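PDB 4B9W: tudor domain-containing protein 1 from Mus musculus, which helps repress transposable elements in the male germline through the piRNA pathway, its extended Tudor domains binding Piwi proteins methylated on arginine. Local coordinates for residues A[11-16]-A[127-132]; A[35-40]-A[157-162]; A[98-101]-A[106-109]; A[149-154]-A[185-190]; A[153-158]-A[174-179]. All coordinates share one frame; numbering follows the deposited sequence.

Contact 1. Residues A[11-16]-A[127-132]; sequences VEFTVD and QGMQCW
Met129 sets its CG opposite its carbonyl carbon (chi1 -64°) and then bends at both chi2 and chi3, which carries SD and CE over to Val11 and Phe13. Val11 sets CG2 opposite its own carbonyl carbon, and this branch leads to the amide end of Gln127. The sulfur meets the base of the valine. Met129 SD lies 3.7 Å from Val11 CB and 3.6 Å from Val11 N. The methyl goes further. Met129 CE comes to the edge of the Phe13 ring, close to the ring plane, 3.8 Å from Phe13 CE2. Phe13 and Met129 lie alongside each other, pointing opposite ways. Val11 CG2 touches the amide of Gln127 crosswise, 3.6 Å from Gln127 NE2. That NE2 is hydrogen-bonded to Pro125 O. No hydrogen bond links the two segments; van der Waals packing carries the contact. An alanine in place of Met129 would lack CG, SD and CE and would probably leave a gap between Val11 and the edge of the Phe13 ring. Here the stretch leading into the first strand folds across the nuclease-like half of the extended Tudor domain. Phe13 also meets the ring of Phe36 and touches Val164 and Ile167 of strand 160-168. Strand 129-133 runs between strands 31-36 and 171-178, with Met129 bonded by its backbone to Cys34 and Gln130 to Val172.

Contact 2. Residues A[35-40]-A[157-162]; sequences HFLKDD and GLKLQA
Leu37 and Lys159 make the close part of this contact, and Phe36 and Ala162 the loose part. Leu37 CD1 sits 3.2 Å from Lys159 CD. This is tighter than carbon atoms normally pack, and since Lys159 is exposed the exact distance is doubtful. Leu37 CD1 is also 3.9 Å from Lys159 CG, a normal contact. The lysine runs extended from CA through CD, its CG opposite the backbone N (chi1 171°). It bends only at chi3 (67°), which turns CE and NZ away from the leucine methyl. The two side chains cross obliquely at the solvent side. The inner pair is buried but wider. Phe36 CE2 and Ala162 CB are 4.2 Å apart, and the methyl comes obliquely to the ring. No hydrogen bond joins the segments, whose nearest CA atoms, those of Phe36 and Ala162, are 8.5 Å apart. Strand 18-26 explains this spacing: it pairs with both strands, and its Val21 touches Phe36 and Ala162 alike. Leu37 is the centre of an inverse gamma turn, closed by a weak bond from Lys38 N to Phe36 O, where strand 31-36 gives way to the approach to helix 41-57. Strands that curl so that Phe36 and Ala162 meet inside, with Leu37 and Lys159 outside, fit the small OB-like barrel of the staphylococcal nuclease-like half of extended Tudor domains.

Contact 3. Residues A[98-101]-A[106-109]; sequences VHFV and VEEV
The Phe100 ring takes the side chain of Glu107 at its edge, close to the ring plane. Phe100 CE2 is 3.5 Å from Glu107 CG and 3.8 Å from Glu107 CB. The two side chains cross at about a right angle, and ring and carboxylate planes lie 32° apart. CB and CG of Glu107 touch the ring, and the bend at chi2 turns the carboxylate away; OE2 is hydrogen-bonded to Asn105 ND2. Phe100 also meets Phe76 edge to face and packs on the modified side chain of the bound peptide, consistent with a place in the aromatic cage for dimethylarginine. The second flat group, the His99 ring, has Val101 CG1 at its edge. Val106 CG2 approaches it obliquely, 3.7 Å from His99 ND1. The backbones make an antiparallel pair. Val98 N bonds to Glu107 O at 2.9 Å, nearly straight at 167°, and Glu107 N bonds back to Val98 O at 2.9 Å. Val106 CA adds a CH...O contact to the same Val98 O at 3.1 Å. On the Val98 side of the sheet, Val98 CG1 meets Val109 CG2 at 4.1 Å. The hairpin belongs to the five-stranded Tudor sheet. Strand 106-109 lies at its margin, strand 96-100 pairs on with strand 81-90, His99 being bonded by its backbone to Leu86, and Leu114 of strand 114-116 touches both Val98 and Val109.

Contact 4. Residues A[149-154]-A[185-190]; sequences ARFQAC and KIISDV
The last turns of helix 145-155 face the first turn of helix 187-193, and the CA atoms of Cys154 and Ile187 come nearest, 6.8 Å apart. No hydrogen bond passes between the segments; three apolar pairs join them. Ile187 is central to all but one of these meetings. Its CG2 stands opposite the backbone N, which points this methyl at the facing helix. There it touches two residues one helical turn apart. Ile187 CG2 is 3.7 Å from Phe151 CD1 and also 3.7 Å from Cys154 CB. The methyl comes to the edge of the Phe151 ring, near its plane, and the two side chains cross at about a right angle. Phe151 reaches it with its CG opposite its own backbone N (chi1 -180°). The end of the other branch, CD1, packs on the cysteine as well, 3.9 Å from Cys154 CB. Cys154 points its sulfur further along the second helix, where Cys154 SG lies 3.9 Å from Val190 CG1. Val190 is one turn on from Ile187, so Cys154 bears on two successive turns of that helix. Both helices belong to the nuclease-like half of the extended Tudor domain and pack side by side on its sheet. Gln152 of helix 145-155, which takes no part in this contact, packs on an apolar side chain of the bound peptide. Beneath the pair lies strand 171-178: Leu176 touches both Phe151 and Ile187, and its backbone is bonded to that of Ile187. Phe151 also meets Phe32 of strand 31-36 edge to face and packs on Met26 of strand 18-26.

Contact 5. Residues A[153-158]-A[174-179]; sequences ACVVGL and VELTDL
Leu158 and Asp178 meet where a type II beta turn, Val155 to Leu158, leads from helix 145-155 towards strand 160-168. Gly157, with its positive phi, takes the third position of the turn, and a weak bond from Leu158 N to Val155 O closes it. Leu158 can be followed outward. Its CB points at strand 171-178, and CG stands opposite the backbone N (chi1 -157°). Leu158 CG comes within 4.1 Å of Asp178 OD1. At the tip the branches divide. Leu158 CD1 is 3.9 Å from Asp178 OD1, while Leu158 CD2 lies over the flat of the carboxylate, 3.3 Å from Asp178 OD2. The two side chains cross at about a right angle. With an alanine at Leu158 both methyls are absent, and the face of the Asp178 carboxylate would probably lose its apolar cover and be more open to water. A second, looser pair lies deeper: Val155 CG1 and Leu176 CD1 are 4.4 Å apart, with Leu160 beside the valine and Ala162 beside the leucine. The contact lays the helix-to-strand turn against strand 171-178 of the nuclease-like barrel. Asp178 is held on both oxygens. OD1 is hydrogen-bonded to Ser180 OG. At OD2 a water bridges two acceptors that cannot bond to each other: it donates to Asp178 OD2 at 2.7 Å and to Cys154 O at 2.8 Å.

Overall arrangement
Contacts 1, 2, 4 and 5 reach the six-stranded mixed sheet of the nuclease-like half, while contact 3 belongs to the five-stranded Tudor sheet, its centre about 20 to 27 Å from theirs. Contacts 4 and 5 share Ala153 and Cys154 and lie about 7 Å apart, centre to centre. Contact 5 shares Gly157 and Leu158 with contact 2. Contacts 1 and 2 touch through Phe13 and Phe36. Along the chain, contact 3 is nested inside the loops closed by contacts 1 and 2, and contacts 4 and 5 follow contact 1 in series. The Tudor core is inserted within the other half. Gly128 N and Val101 O link contacts 1 and 3, joining the halves of one peptide-binding unit.

Contact 1. Residues A[11-16]-A[127-132]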
# COMPACT_ATOMS: atom_id res chain seq x y z
N VAL A 11 2.17 -12.42 16.17
CA VAL A 11 3.23 -12.95 16.99
C VAL A 11 3.74 -11.78 17.82
O VAL A 11 3.80 -10.65 17.33
CB VAL A 11 4.39 -13.57 16.17
CG1 VAL A 11 5.49 -14.09 17.08
CG2 VAL A 11 3.87 -14.68 15.28
N GLU A 12 4.07 -12.06 19.07
CA GLU A 12 4.48 -11.02 20.01
C GLU A 12 5.93 -11.21 20.43
O GLU A 12 6.40 -12.36 20.54
CB GLU A 12 3.55 -11.03 21.24
CG GLU A 12 2.11 -10.63 20.92
CD GLU A 12 1.99 -9.19 20.47
OE1 GLU A 12 3.03 -8.50 20.50
OE2 GLU A 12 0.88 -8.74 20.10
N PHE A 13 6.61 -10.08 20.66
CA PHE A 13 8.04 -10.04 21.00
C PHE A 13 8.37 -9.18 22.21
O PHE A 13 7.63 -8.27 22.59
CB PHE A 13 8.85 -9.47 19.82
CG PHE A 13 8.63 -10.19 18.53
CD1 PHE A 13 9.36 -11.35 18.23
CD2 PHE A 13 7.67 -9.76 17.64
CE1 PHE A 13 9.13 -12.04 17.06
CE2 PHE A 13 7.45 -10.45 16.45
CZ PHE A 13 8.17 -11.59 16.17
N THR A 14 9.55 -9.44 22.78
CA THR A 14 10.16 -8.51 23.72
C THR A 14 11.35 -7.77 23.06
O THR A 14 12.04 -8.30 22.18
CB THR A 14 10.60 -9.21 25.00
OG1 THR A 14 11.60 -10.16 24.68
CG2 THR A 14 9.40 -9.90 25.70
N VAL A 15 11.58 -6.54 23.53
CA VAL A 15 12.65 -5.72 22.98
C VAL A 15 13.97 -6.45 23.25
O VAL A 15 14.16 -7.02 24.32
CB VAL A 15 12.63 -4.29 23.56
CG1 VAL A 15 13.80 -3.47 23.04
CG2 VAL A 15 11.31 -3.61 23.23
N ASP A 16 14.82 -6.49 22.22
CA ASP A 16 16.09 -7.25 22.21
C ASP A 16 15.98 -8.77 22.24
O ASP A 16 17.01 -9.45 22.37
CB ASP A 16 17.05 -6.79 23.31
CG ASP A 16 17.69 -5.48 22.98
OD1 ASP A 16 17.77 -5.13 21.77
OD2 ASP A 16 18.12 -4.78 23.93
N GLN A 127 1.33 -15.08 11.39
CA GLN A 127 2.76 -15.46 11.37
C GLN A 127 3.62 -14.67 10.40
O GLN A 127 4.83 -14.75 10.47
CB GLN A 127 2.90 -16.94 11.02
CG GLN A 127 2.39 -17.91 12.06
CD GLN A 127 3.15 -17.85 13.36
OE1 GLN A 127 4.37 -17.76 13.38
NE2 GLN A 127 2.41 -17.92 14.48
N GLY A 128 3.01 -13.94 9.47
CA GLY A 128 3.75 -13.09 8.54
C GLY A 128 4.02 -11.75 9.19
O GLY A 128 3.21 -10.81 9.12
N MET A 129 5.18 -11.67 9.85
CA MET A 129 5.52 -10.49 10.63
C MET A 129 6.26 -9.50 9.77
O MET A 129 7.34 -9.83 9.26
CB MET A 129 6.40 -10.92 11.81
CG MET A 129 5.69 -11.86 12.78
SD MET A 129 4.16 -11.10 13.41
CE MET A 129 4.77 -9.47 13.89
N GLN A 130 5.72 -8.29 9.62
CA GLN A 130 6.42 -7.28 8.81
C GLN A 130 7.68 -6.84 9.53
O GLN A 130 7.61 -6.56 10.73
CB GLN A 130 5.55 -6.05 8.52
CG GLN A 130 6.22 -5.06 7.58
CD GLN A 130 5.36 -3.85 7.26
OE1 GLN A 130 4.34 -3.61 7.90
NE2 GLN A 130 5.79 -3.07 6.28
N CYS A 131 8.80 -6.78 8.82
CA CYS A 131 10.08 -6.36 9.37
C CYS A 131 10.71 -5.27 8.53
O CYS A 131 10.26 -5.00 7.44
CB CYS A 131 11.06 -7.52 9.44
SG CYS A 131 10.46 -8.95 10.35
N TRP A 132 11.73 -4.63 9.08
CA TRP A 132 12.64 -3.76 8.31
C TRP A 132 13.97 -3.86 8.95
O TRP A 132 14.05 -4.14 10.11
CB TRP A 132 12.18 -2.31 8.29
CG TRP A 132 11.77 -1.75 9.62
CD1 TRP A 132 12.55 -1.07 10.56
CD2 TRP A 132 10.42 -1.77 10.19
NE1 TRP A 132 11.79 -0.69 11.64
CE2 TRP A 132 10.51 -1.09 11.48
CE3 TRP A 132 9.18 -2.27 9.76
CZ2 TRP A 132 9.41 -0.94 12.29
CZ3 TRP A 132 8.07 -2.10 10.59
CH2 TRP A 132 8.18 -1.45 11.83

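Contact 2. Residues A[35-40]-A[157-162]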
# COMPACT_ATOMS: atom_id res chain seq x y z
N HIS A 35 8.87 -15.51 8.98
CA HIS A 35 8.43 -16.45 9.98
C HIS A 35 9.46 -16.49 11.08
O HIS A 35 10.64 -16.73 10.82
CB HIS A 35 8.27 -17.83 9.39
CG HIS A 35 7.16 -17.93 8.38
ND1 HIS A 35 7.24 -18.74 7.30
CD2 HIS A 35 5.94 -17.30 8.32
CE1 HIS A 35 6.11 -18.64 6.59
NE2 HIS A 35 5.31 -17.75 7.21
N PHE A 36 9.01 -16.23 12.31
CA PHE A 36 9.84 -16.34 13.50
C PHE A 36 9.73 -17.76 14.08
O PHE A 36 8.63 -18.25 14.38
CB PHE A 36 9.47 -15.24 14.50
CG PHE A 36 9.91 -13.86 14.06
CD1 PHE A 36 9.28 -13.22 13.01
CD2 PHE A 36 10.98 -13.24 14.67
CE1 PHE A 36 9.68 -11.95 12.61
CE2 PHE A 36 11.40 -11.98 14.27
CZ PHE A 36 10.76 -11.33 13.24
N LEU A 37 10.87 -18.44 14.16
CA LEU A 37 10.88 -19.87 14.48
C LEU A 37 10.95 -20.05 15.98
O LEU A 37 12.01 -20.37 16.55
CB LEU A 37 12.03 -20.59 13.77
CG LEU A 37 12.23 -20.36 12.27
CD1 LEU A 37 13.48 -21.10 11.79
CD2 LEU A 37 11.01 -20.77 11.46
N LYS A 38 9.82 -19.79 16.62
CA LYS A 38 9.66 -20.02 18.05
C LYS A 38 8.29 -20.64 18.31
O LYS A 38 7.44 -20.68 17.41
CB LYS A 38 9.86 -18.74 18.86
CG LYS A 38 8.96 -17.56 18.52
CD LYS A 38 9.12 -16.45 19.55
CE LYS A 38 8.03 -15.39 19.42
NZ LYS A 38 8.00 -14.44 20.58
N ASP A 39 8.10 -21.16 19.51
CA ASP A 39 6.81 -21.71 19.93
C ASP A 39 6.21 -22.72 18.95
O ASP A 39 4.99 -22.79 18.82
CB ASP A 39 5.82 -20.56 20.16
CG ASP A 39 6.32 -19.55 21.19
OD1 ASP A 39 6.92 -20.00 22.19
OD2 ASP A 39 6.12 -18.32 21.00
N ASP A 40 7.04 -23.49 18.25
CA ASP A 40 6.56 -24.49 17.28
C ASP A 40 5.72 -23.87 16.13
O ASP A 40 4.83 -24.52 15.57
CB ASP A 40 5.75 -25.59 17.99
CG ASP A 40 6.56 -26.36 19.03
OD1 ASP A 40 7.74 -26.65 18.76
OD2 ASP A 40 6.00 -26.69 20.10
N GLY A 157 17.03 -19.04 0.95
CA GLY A 157 17.41 -20.40 1.37
C GLY A 157 18.16 -20.52 2.70
O GLY A 157 18.77 -21.55 2.99
N LEU A 158 18.06 -19.49 3.52
CA LEU A 158 18.87 -19.34 4.73
C LEU A 158 17.96 -19.10 5.94
O LEU A 158 16.96 -18.42 5.83
CB LEU A 158 19.80 -18.13 4.57
CG LEU A 158 21.08 -18.03 5.38
CD1 LEU A 158 21.92 -19.31 5.33
CD2 LEU A 158 21.89 -16.83 4.87
N LYS A 159 18.34 -19.67 7.08
CA LYS A 159 17.77 -19.28 8.35
C LYS A 159 18.77 -18.31 8.98
O LYS A 159 19.98 -18.59 9.02
CB LYS A 159 17.53 -20.51 9.23
CG LYS A 159 17.15 -20.18 10.67
CD LYS A 159 16.68 -21.43 11.43
CE LYS A 159 17.77 -22.47 11.69
NZ LYS A 159 17.15 -23.76 12.16
N LEU A 160 18.28 -17.16 9.45
CA LEU A 160 19.11 -16.12 10.06
C LEU A 160 18.70 -15.87 11.50
O LEU A 160 17.56 -16.16 11.88
CB LEU A 160 19.02 -14.80 9.25
CG LEU A 160 19.31 -14.87 7.74
CD1 LEU A 160 18.04 -14.85 6.91
CD2 LEU A 160 20.20 -13.73 7.28
N GLN A 161 19.62 -15.34 12.30
CA GLN A 161 19.30 -14.79 13.62
C GLN A 161 18.72 -13.37 13.52
O GLN A 161 19.35 -12.47 12.95
CB GLN A 161 20.55 -14.76 14.52
CG GLN A 161 20.36 -14.08 15.86
CD GLN A 161 21.61 -14.13 16.71
OE1 GLN A 161 22.51 -13.31 16.57
NE2 GLN A 161 21.67 -15.11 17.61
N ALA A 162 17.55 -13.16 14.09
CA ALA A 162 16.96 -11.82 14.14
C ALA A 162 16.99 -11.35 15.58
O ALA A 162 16.61 -12.08 16.49
CB ALA A 162 15.54 -11.81 13.60

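Contact 3. Residues A[98-101]-A[106-109]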
# COMPACT_ATOMS: atom_id res chain seq x y z
N VAL A 98 -6.62 -9.30 -1.02
CA VAL A 98 -6.47 -9.89 0.28
C VAL A 98 -5.00 -9.93 0.68
O VAL A 98 -4.14 -10.17 -0.16
CB VAL A 98 -7.06 -11.31 0.31
CG1 VAL A 98 -8.56 -11.22 0.15
CG2 VAL A 98 -6.42 -12.19 -0.77
N HIS A 99 -4.76 -9.65 1.96
CA HIS A 99 -3.47 -9.79 2.61
C HIS A 99 -3.35 -11.14 3.24
O HIS A 99 -4.06 -11.45 4.20
CB HIS A 99 -3.30 -8.73 3.69
CG HIS A 99 -1.95 -8.77 4.35
ND1 HIS A 99 -0.90 -8.05 3.88
CD2 HIS A 99 -1.48 -9.53 5.40
CE1 HIS A 99 0.18 -8.32 4.65
NE2 HIS A 99 -0.19 -9.23 5.58
N PHE A 100 -2.48 -11.98 2.71
CA PHE A 100 -2.24 -13.30 3.31
C PHE A 100 -1.43 -13.15 4.61
O PHE A 100 -0.24 -12.90 4.57
CB PHE A 100 -1.57 -14.23 2.28
CG PHE A 100 -2.51 -14.68 1.20
CD1 PHE A 100 -3.45 -15.67 1.47
CD2 PHE A 100 -2.48 -14.12 -0.07
CE1 PHE A 100 -4.35 -16.08 0.50
CE2 PHE A 100 -3.38 -14.52 -1.04
CZ PHE A 100 -4.31 -15.51 -0.76
N VAL A 101 -2.11 -13.30 5.76
CA VAL A 101 -1.59 -12.86 7.07
C VAL A 101 -0.44 -13.68 7.64
O VAL A 101 0.32 -13.20 8.48
CB VAL A 101 -2.71 -12.80 8.13
CG1 VAL A 101 -3.75 -11.75 7.78
CG2 VAL A 101 -3.37 -14.15 8.33
N VAL A 106 0.04 -9.89 -0.90
CA VAL A 106 -1.30 -9.40 -1.20
C VAL A 106 -1.65 -9.87 -2.60
O VAL A 106 -0.87 -9.67 -3.51
CB VAL A 106 -1.36 -7.85 -1.14
CG1 VAL A 106 -2.67 -7.32 -1.75
CG2 VAL A 106 -1.18 -7.37 0.29
N GLU A 107 -2.82 -10.49 -2.77
CA GLU A 107 -3.29 -10.92 -4.10
C GLU A 107 -4.74 -10.44 -4.39
O GLU A 107 -5.57 -10.35 -3.49
CB GLU A 107 -3.25 -12.46 -4.22
CG GLU A 107 -1.93 -13.15 -3.86
CD GLU A 107 -0.76 -12.71 -4.73
OE1 GLU A 107 -0.99 -12.44 -5.93
OE2 GLU A 107 0.40 -12.67 -4.20
N GLU A 108 -5.04 -10.19 -5.66
CA GLU A 108 -6.40 -9.93 -6.10
C GLU A 108 -7.13 -11.24 -6.39
O GLU A 108 -6.67 -12.04 -7.22
CB GLU A 108 -6.39 -9.09 -7.36
CG GLU A 108 -7.80 -8.78 -7.87
CD GLU A 108 -7.80 -7.80 -9.02
OE1 GLU A 108 -6.81 -7.06 -9.15
OE2 GLU A 108 -8.79 -7.78 -9.79
N VAL A 109 -8.26 -11.47 -5.70
CA VAL A 109 -9.07 -12.66 -5.90
C VAL A 109 -10.53 -12.31 -6.26
O VAL A 109 -10.96 -11.14 -6.16
CB VAL A 109 -9.02 -13.60 -4.67
CG1 VAL A 109 -7.58 -14.03 -4.40
CG2 VAL A 109 -9.62 -12.96 -3.42

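Contact 4. Residues A[149-154]-A[185-190]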
# COMPACT_ATOMS: atom_id res chain seq x y z
N ALA A 149 17.64 -6.69 -4.49
CA ALA A 149 18.15 -7.97 -4.97
C ALA A 149 19.41 -8.43 -4.22
O ALA A 149 19.63 -9.65 -3.99
CB ALA A 149 18.38 -7.92 -6.48
N ARG A 150 20.24 -7.49 -3.79
CA ARG A 150 21.39 -7.87 -2.98
C ARG A 150 20.92 -8.42 -1.63
O ARG A 150 21.39 -9.47 -1.20
CB ARG A 150 22.38 -6.70 -2.81
CG ARG A 150 23.60 -7.04 -1.96
CD ARG A 150 24.23 -8.39 -2.31
NE ARG A 150 25.08 -8.36 -3.50
CZ ARG A 150 25.18 -9.32 -4.43
NH1 ARG A 150 24.44 -10.45 -4.42
NH2 ARG A 150 26.01 -9.14 -5.43
N PHE A 151 19.97 -7.73 -1.00
CA PHE A 151 19.37 -8.16 0.25
C PHE A 151 18.82 -9.58 0.11
O PHE A 151 19.13 -10.42 0.94
CB PHE A 151 18.28 -7.12 0.69
CG PHE A 151 17.56 -7.44 1.99
CD1 PHE A 151 18.21 -8.03 3.07
CD2 PHE A 151 16.23 -7.06 2.15
CE1 PHE A 151 17.53 -8.29 4.26
CE2 PHE A 151 15.55 -7.32 3.33
CZ PHE A 151 16.21 -7.93 4.39
N GLN A 152 18.03 -9.82 -0.94
CA GLN A 152 17.41 -11.12 -1.23
C GLN A 152 18.47 -12.24 -1.34
O GLN A 152 18.31 -13.33 -0.78
CB GLN A 152 16.58 -11.00 -2.52
CG GLN A 152 16.13 -12.28 -3.18
CD GLN A 152 15.17 -13.05 -2.32
OE1 GLN A 152 14.47 -12.48 -1.48
NE2 GLN A 152 15.11 -14.36 -2.54
N ALA A 153 19.57 -11.95 -2.04
CA ALA A 153 20.69 -12.87 -2.17
C ALA A 153 21.38 -13.15 -0.81
O ALA A 153 21.95 -14.23 -0.61
CB ALA A 153 21.69 -12.37 -3.23
N CYS A 154 21.29 -12.21 0.14
CA CYS A 154 21.75 -12.47 1.53
C CYS A 154 20.83 -13.35 2.37
O CYS A 154 21.26 -13.86 3.39
CB CYS A 154 21.92 -11.19 2.34
SG CYS A 154 23.10 -10.02 1.68
N LYS A 185 27.71 -12.78 9.67
CA LYS A 185 27.54 -11.76 8.62
C LYS A 185 26.27 -10.98 8.95
O LYS A 185 25.16 -11.54 8.97
CB LYS A 185 27.50 -12.42 7.22
CG LYS A 185 28.64 -13.46 7.03
CD LYS A 185 28.44 -14.58 5.98
CE LYS A 185 28.17 -16.04 6.49
NZ LYS A 185 28.12 -16.46 7.95
N ILE A 186 26.44 -9.71 9.30
CA ILE A 186 25.32 -8.82 9.59
C ILE A 186 24.90 -8.20 8.28
O ILE A 186 25.70 -7.50 7.60
CB ILE A 186 25.69 -7.73 10.61
CG1 ILE A 186 26.24 -8.36 11.89
CG2 ILE A 186 24.46 -6.85 10.90
CD1 ILE A 186 26.42 -7.41 13.07
N ILE A 187 23.64 -8.45 7.91
CA ILE A 187 23.21 -8.19 6.55
C ILE A 187 23.34 -6.70 6.21
O ILE A 187 23.87 -6.33 5.14
CB ILE A 187 21.78 -8.74 6.32
CG1 ILE A 187 21.68 -10.24 6.70
CG2 ILE A 187 21.36 -8.51 4.87
CD1 ILE A 187 22.75 -11.14 6.14
N SER A 188 22.95 -5.82 7.13
CA SER A 188 23.14 -4.36 6.95
C SER A 188 24.59 -3.96 6.58
O SER A 188 24.81 -3.13 5.70
CB SER A 188 22.67 -3.59 8.20
OG SER A 188 23.51 -3.83 9.33
N ASP A 189 25.57 -4.57 7.25
CA ASP A 189 26.97 -4.35 6.91
C ASP A 189 27.21 -4.54 5.45
O ASP A 189 27.87 -3.71 4.82
CB ASP A 189 27.91 -5.33 7.65
CG ASP A 189 29.40 -5.01 7.40
OD1 ASP A 189 29.88 -3.95 7.85
OD2 ASP A 189 30.09 -5.81 6.72
N VAL A 190 26.70 -5.64 4.93
CA VAL A 190 26.84 -5.98 3.52
C VAL A 190 26.31 -4.86 2.66
O VAL A 190 27.03 -4.37 1.79
CB VAL A 190 26.07 -7.27 3.17
CG1 VAL A 190 26.21 -7.60 1.70
CG2 VAL A 190 26.55 -8.43 4.06

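Contact 5. Residues A[153-158]-A[174-179]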
# COMPACT_ATOMS: atom_id res chain seq x y z
N ALA A 153 19.57 -11.95 -2.04
CA ALA A 153 20.69 -12.87 -2.17
C ALA A 153 21.38 -13.15 -0.81
O ALA A 153 21.95 -14.23 -0.61
CB ALA A 153 21.69 -12.37 -3.23
N CYS A 154 21.29 -12.21 0.14
CA CYS A 154 21.75 -12.47 1.53
C CYS A 154 20.83 -13.35 2.37
O CYS A 154 21.26 -13.86 3.39
CB CYS A 154 21.92 -11.19 2.34
SG CYS A 154 23.10 -10.02 1.68
N VAL A 155 19.56 -13.49 2.00
CA VAL A 155 18.64 -14.25 2.85
C VAL A 155 18.08 -15.51 2.20
O VAL A 155 17.62 -16.42 2.90
CB VAL A 155 17.45 -13.39 3.36
CG1 VAL A 155 17.95 -12.08 3.95
CG2 VAL A 155 16.44 -13.12 2.25
N VAL A 156 18.09 -15.59 0.86
CA VAL A 156 17.43 -16.72 0.19
C VAL A 156 17.95 -18.10 0.68
O VAL A 156 19.15 -18.28 0.84
CB VAL A 156 17.57 -16.60 -1.34
CG1 VAL A 156 19.02 -16.80 -1.79
CG2 VAL A 156 16.62 -17.59 -2.03
N GLY A 157 17.03 -19.04 0.95
CA GLY A 157 17.41 -20.40 1.37
C GLY A 157 18.16 -20.52 2.70
O GLY A 157 18.77 -21.55 2.99
N LEU A 158 18.06 -19.49 3.52
CA LEU A 158 18.87 -19.34 4.73
C LEU A 158 17.96 -19.10 5.94
O LEU A 158 16.96 -18.42 5.83
CB LEU A 158 19.80 -18.13 4.57
CG LEU A 158 21.08 -18.03 5.38
CD1 LEU A 158 21.92 -19.31 5.33
CD2 LEU A 158 21.89 -16.83 4.87
N VAL A 174 14.53 -4.97 12.78
CA VAL A 174 15.43 -6.05 13.20
C VAL A 174 16.84 -5.85 12.69
O VAL A 174 17.07 -5.17 11.68
CB VAL A 174 14.96 -7.44 12.68
CG1 VAL A 174 13.61 -7.81 13.28
CG2 VAL A 174 14.90 -7.44 11.15
N GLU A 175 17.78 -6.44 13.42
CA GLU A 175 19.13 -6.67 12.96
C GLU A 175 19.19 -8.15 12.61
O GLU A 175 18.78 -9.01 13.42
CB GLU A 175 20.10 -6.31 14.09
CG GLU A 175 21.58 -6.40 13.76
CD GLU A 175 22.44 -6.61 15.01
OE1 GLU A 175 22.27 -7.64 15.74
OE2 GLU A 175 23.30 -5.74 15.26
N LEU A 176 19.66 -8.45 11.40
CA LEU A 176 19.71 -9.82 10.85
C LEU A 176 21.16 -10.28 10.72
O LEU A 176 22.00 -9.57 10.15
CB LEU A 176 19.08 -9.88 9.46
CG LEU A 176 17.56 -9.88 9.28
CD1 LEU A 176 17.21 -10.22 7.84
CD2 LEU A 176 16.87 -10.86 10.22
N THR A 177 21.45 -11.45 11.26
CA THR A 177 22.77 -12.00 11.14
C THR A 177 22.70 -13.42 10.62
O THR A 177 21.91 -14.24 11.09
CB THR A 177 23.53 -11.95 12.50
OG1 THR A 177 23.38 -10.66 13.09
CG2 THR A 177 24.99 -12.26 12.31
N ASP A 178 23.56 -13.68 9.65
CA ASP A 178 23.77 -15.00 9.10
C ASP A 178 24.84 -15.76 9.93
O ASP A 178 25.99 -15.37 9.98
CB ASP A 178 24.20 -14.81 7.64
CG ASP A 178 24.54 -16.11 6.93
OD1 ASP A 178 24.43 -17.20 7.52
OD2 ASP A 178 24.94 -16.01 5.75
N LEU A 179 24.43 -16.85 10.57
CA LEU A 179 25.30 -17.65 11.41
C LEU A 179 25.53 -19.05 10.83
O LEU A 179 25.83 -19.99 11.55
CB LEU A 179 24.71 -17.75 12.83
CG LEU A 179 24.58 -16.41 13.55
CD1 LEU A 179 23.73 -16.50 14.80
CD2 LEU A 179 25.96 -15.87 13.87
O HOH W 1 23.97 -13.98 4.18